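Local coordinates for probable secreted solute-binding lipoprotein (PDB 3I3V), which probably binds a solute outside the cell and delivers it to a membrane transporter, at residues F119-T124 with I288-S293. Numbering follows the deposited sequence.
Sequences FPYFAT and IGFWIS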
loop_
_atom_site.group_PDB
_atom_site.type_symbol
_atom_site.label_atom_id
_atom_site.label_comp_id
_atom_site.label_asym_id
_atom_site.label_seq_id
_atom_site.Cartn_x
_atom_site.Cartn_y
_atom_site.Cartn_z
ATOM N N PHE C 119 27.334 13.462 -35.518
ATOM C CA PHE C 119 26.957 12.203 -34.891
ATOM C C PHE C 119 27.738 11.137 -35.654
ATOM O O PHE C 119 27.574 10.992 -36.865
ATOM C CB PHE C 119 25.451 11.933 -35.046
ATOM C CG PHE C 119 24.569 12.730 -34.121
ATOM C CD1 PHE C 119 24.148 14.003 -34.462
ATOM C CD2 PHE C 119 24.116 12.176 -32.927
ATOM C CE1 PHE C 119 23.284 14.716 -33.633
ATOM C CE2 PHE C 119 23.251 12.885 -32.094
ATOM C CZ PHE C 119 22.836 14.154 -32.448
ATOM N N PRO C 120 28.609 10.393 -34.964
ATOM C CA PRO C 120 29.370 9.364 -35.673
ATOM C C PRO C 120 28.426 8.271 -36.173
ATOM O O PRO C 120 27.349 8.062 -35.613
ATOM C CB PRO C 120 30.335 8.849 -34.604
ATOM C CG PRO C 120 30.490 10.027 -33.682
ATOM C CD PRO C 120 29.060 10.501 -33.571
ATOM N N TYR C 121 28.818 7.587 -37.241
ATOM C CA TYR C 121 27.979 6.522 -37.772
ATOM C C TYR C 121 28.796 5.462 -38.487
ATOM O O TYR C 121 28.818 4.319 -38.050
ATOM C CB TYR C 121 26.911 7.107 -38.699
ATOM C CG TYR C 121 25.658 6.262 -38.766
ATOM C CD1 TYR C 121 25.002 5.867 -37.604
ATOM C CD2 TYR C 121 25.127 5.863 -39.988
ATOM C CE1 TYR C 121 23.852 5.098 -37.654
ATOM C CE2 TYR C 121 23.975 5.091 -40.052
ATOM C CZ TYR C 121 23.341 4.711 -38.878
ATOM O OH TYR C 121 22.206 3.935 -38.927
ATOM N N PHE C 122 29.474 5.829 -39.572
ATOM C CA PHE C 122 30.286 4.861 -40.310
ATOM C C PHE C 122 31.732 4.783 -39.833
ATOM O O PHE C 122 32.320 5.777 -39.390
ATOM C CB PHE C 122 30.246 5.171 -41.810
ATOM C CG PHE C 122 29.005 4.672 -42.499
ATOM C CD1 PHE C 122 27.913 4.236 -41.760
ATOM C CD2 PHE C 122 28.927 4.640 -43.889
ATOM C CE1 PHE C 122 26.765 3.779 -42.387
ATOM C CE2 PHE C 122 27.778 4.183 -44.526
ATOM C CZ PHE C 122 26.691 3.749 -43.765
ATOM N N ALA C 123 32.306 3.592 -39.930
ATOM C CA ALA C 123 33.682 3.381 -39.506
ATOM C C ALA C 123 34.390 2.419 -40.446
ATOM O O ALA C 123 33.797 1.923 -41.404
ATOM C CB ALA C 123 33.716 2.829 -38.085
ATOM N N THR C 124 35.665 2.166 -40.174
ATOM C CA THR C 124 36.421 1.237 -40.990
ATOM C C THR C 124 37.328 0.384 -40.137
ATOM O O THR C 124 37.961 0.877 -39.198
ATOM C CB THR C 124 37.323 1.939 -42.016
ATOM O OG1 THR C 124 36.545 2.824 -42.828
ATOM C CG2 THR C 124 37.999 0.899 -42.899
ATOM N N ILE C 288 31.465 8.774 -43.148
ATOM C CA ILE C 288 30.149 9.408 -43.070
ATOM C C ILE C 288 29.505 9.544 -41.678
ATOM O O ILE C 288 29.301 8.566 -40.965
ATOM C CB ILE C 288 29.167 8.713 -44.022
ATOM C CG1 ILE C 288 29.640 8.926 -45.463
ATOM C CG2 ILE C 288 27.756 9.262 -43.823
ATOM C CD1 ILE C 288 28.683 8.412 -46.514
ATOM N N GLY C 289 29.208 10.787 -41.306
ATOM C CA GLY C 289 28.575 11.076 -40.032
ATOM C C GLY C 289 27.396 12.004 -40.277
ATOM O O GLY C 289 27.262 12.534 -41.386
ATOM N N PHE C 290 26.547 12.198 -39.261
ATOM C CA PHE C 290 25.367 13.066 -39.368
ATOM C C PHE C 290 25.648 14.486 -38.853
ATOM O O PHE C 290 25.982 14.672 -37.682
ATOM C CB PHE C 290 24.193 12.476 -38.557
ATOM C CG PHE C 290 23.631 11.188 -39.122
ATOM C CD1 PHE C 290 22.764 11.202 -40.211
ATOM C CD2 PHE C 290 23.958 9.957 -38.544
ATOM C CE1 PHE C 290 22.222 10.008 -40.720
ATOM C CE2 PHE C 290 23.422 8.769 -39.049
ATOM C CZ PHE C 290 22.551 8.798 -40.139
ATOM N N TRP C 291 25.496 15.488 -39.718
ATOM C CA TRP C 291 25.727 16.869 -39.309
ATOM C C TRP C 291 24.396 17.616 -39.295
ATOM O O TRP C 291 23.506 17.316 -40.094
ATOM C CB TRP C 291 26.686 17.578 -40.275
ATOM C CG TRP C 291 28.005 16.895 -40.469
ATOM C CD1 TRP C 291 28.215 15.646 -40.984
ATOM C CD2 TRP C 291 29.305 17.448 -40.215
ATOM N NE1 TRP C 291 29.563 15.390 -41.071
ATOM C CE2 TRP C 291 30.255 16.478 -40.609
ATOM C CE3 TRP C 291 29.759 18.670 -39.696
ATOM C CZ2 TRP C 291 31.633 16.691 -40.501
ATOM C CZ3 TRP C 291 31.126 18.882 -39.590
ATOM C CH2 TRP C 291 32.047 17.899 -39.992
ATOM N N ILE C 292 24.254 18.582 -38.389
ATOM C CA ILE C 292 23.015 19.352 -38.334
ATOM C C ILE C 292 23.274 20.806 -38.710
ATOM O O ILE C 292 24.151 21.453 -38.153
ATOM C CB ILE C 292 22.370 19.304 -36.937
ATOM C CG1 ILE C 292 22.035 17.854 -36.574
ATOM C CG2 ILE C 292 21.099 20.164 -36.920
ATOM C CD1 ILE C 292 21.234 17.714 -35.298
ATOM N N SER C 293 22.501 21.318 -39.659
ATOM C CA SER C 293 22.673 22.694 -40.102
ATOM C C SER C 293 21.801 23.644 -39.301
ATOM O O SER C 293 20.926 23.212 -38.551
ATOM C CB SER C 293 22.293 22.823 -41.565
ATOM O OG SER C 293 20.898 22.622 -41.706
#
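A single antiparallel beta bridge, flanked by an aromatic edge-to-face contact, joins 119-124 to 288-293 where two of the chain's connections between the lobes of this periplasmic-binding-protein fold appear to run side by side. Strand 289-292 edges the sheet that contains 67-70, whereas 122-131 leads into the sheet of the other lobe. Phe119 and Phe290 form the hydrogen-bonded pair: Phe119 N donates to Phe290 O at 2.8 Å and Phe290 N returns a bond to Phe119 O at 2.9 Å, each nearly straight and aimed at a lone pair in the carbonyl plane. Past Pro120 the chains stay in touch through Phe122 N, which meets Ile288 O at 3.1 Å almost along the C=O axis.

The side chains of Tyr121 and Phe290 carry the aromatic part. With CG anti to its backbone N (chi1 -153°), Tyr121 turns a face to Phe290, whose CG is anti to its carbonyl carbon; the edge of Phe290 meets that face in a T-shaped pair, planes at 61°. Phe290 CE2 enters over the Tyr121 face, 3.4 Å from Tyr121 CG. Phe319 makes a further edge-to-face contact with Tyr121, and the phenol OH is tied to Met310 O at the end of helix 300-310, so the ring and its hydroxyl are each held from outside the pair. An alanine at Tyr121 would probably loosen this junction, since the ring face that receives Phe290 and the hydroxyl anchor to Met310 would both be gone.

Phe122 and Ile288 run in the same direction from their backbones, flank to flank, with Phe122 CD2 4.1 Å from Ile288 CB. At the far end, Phe119 presents its ring edge to strand 289-292: Phe290 O lies near the ring plane, and Phe119 CE1 touches the tip of Ile292, 4.0 Å from its CD1.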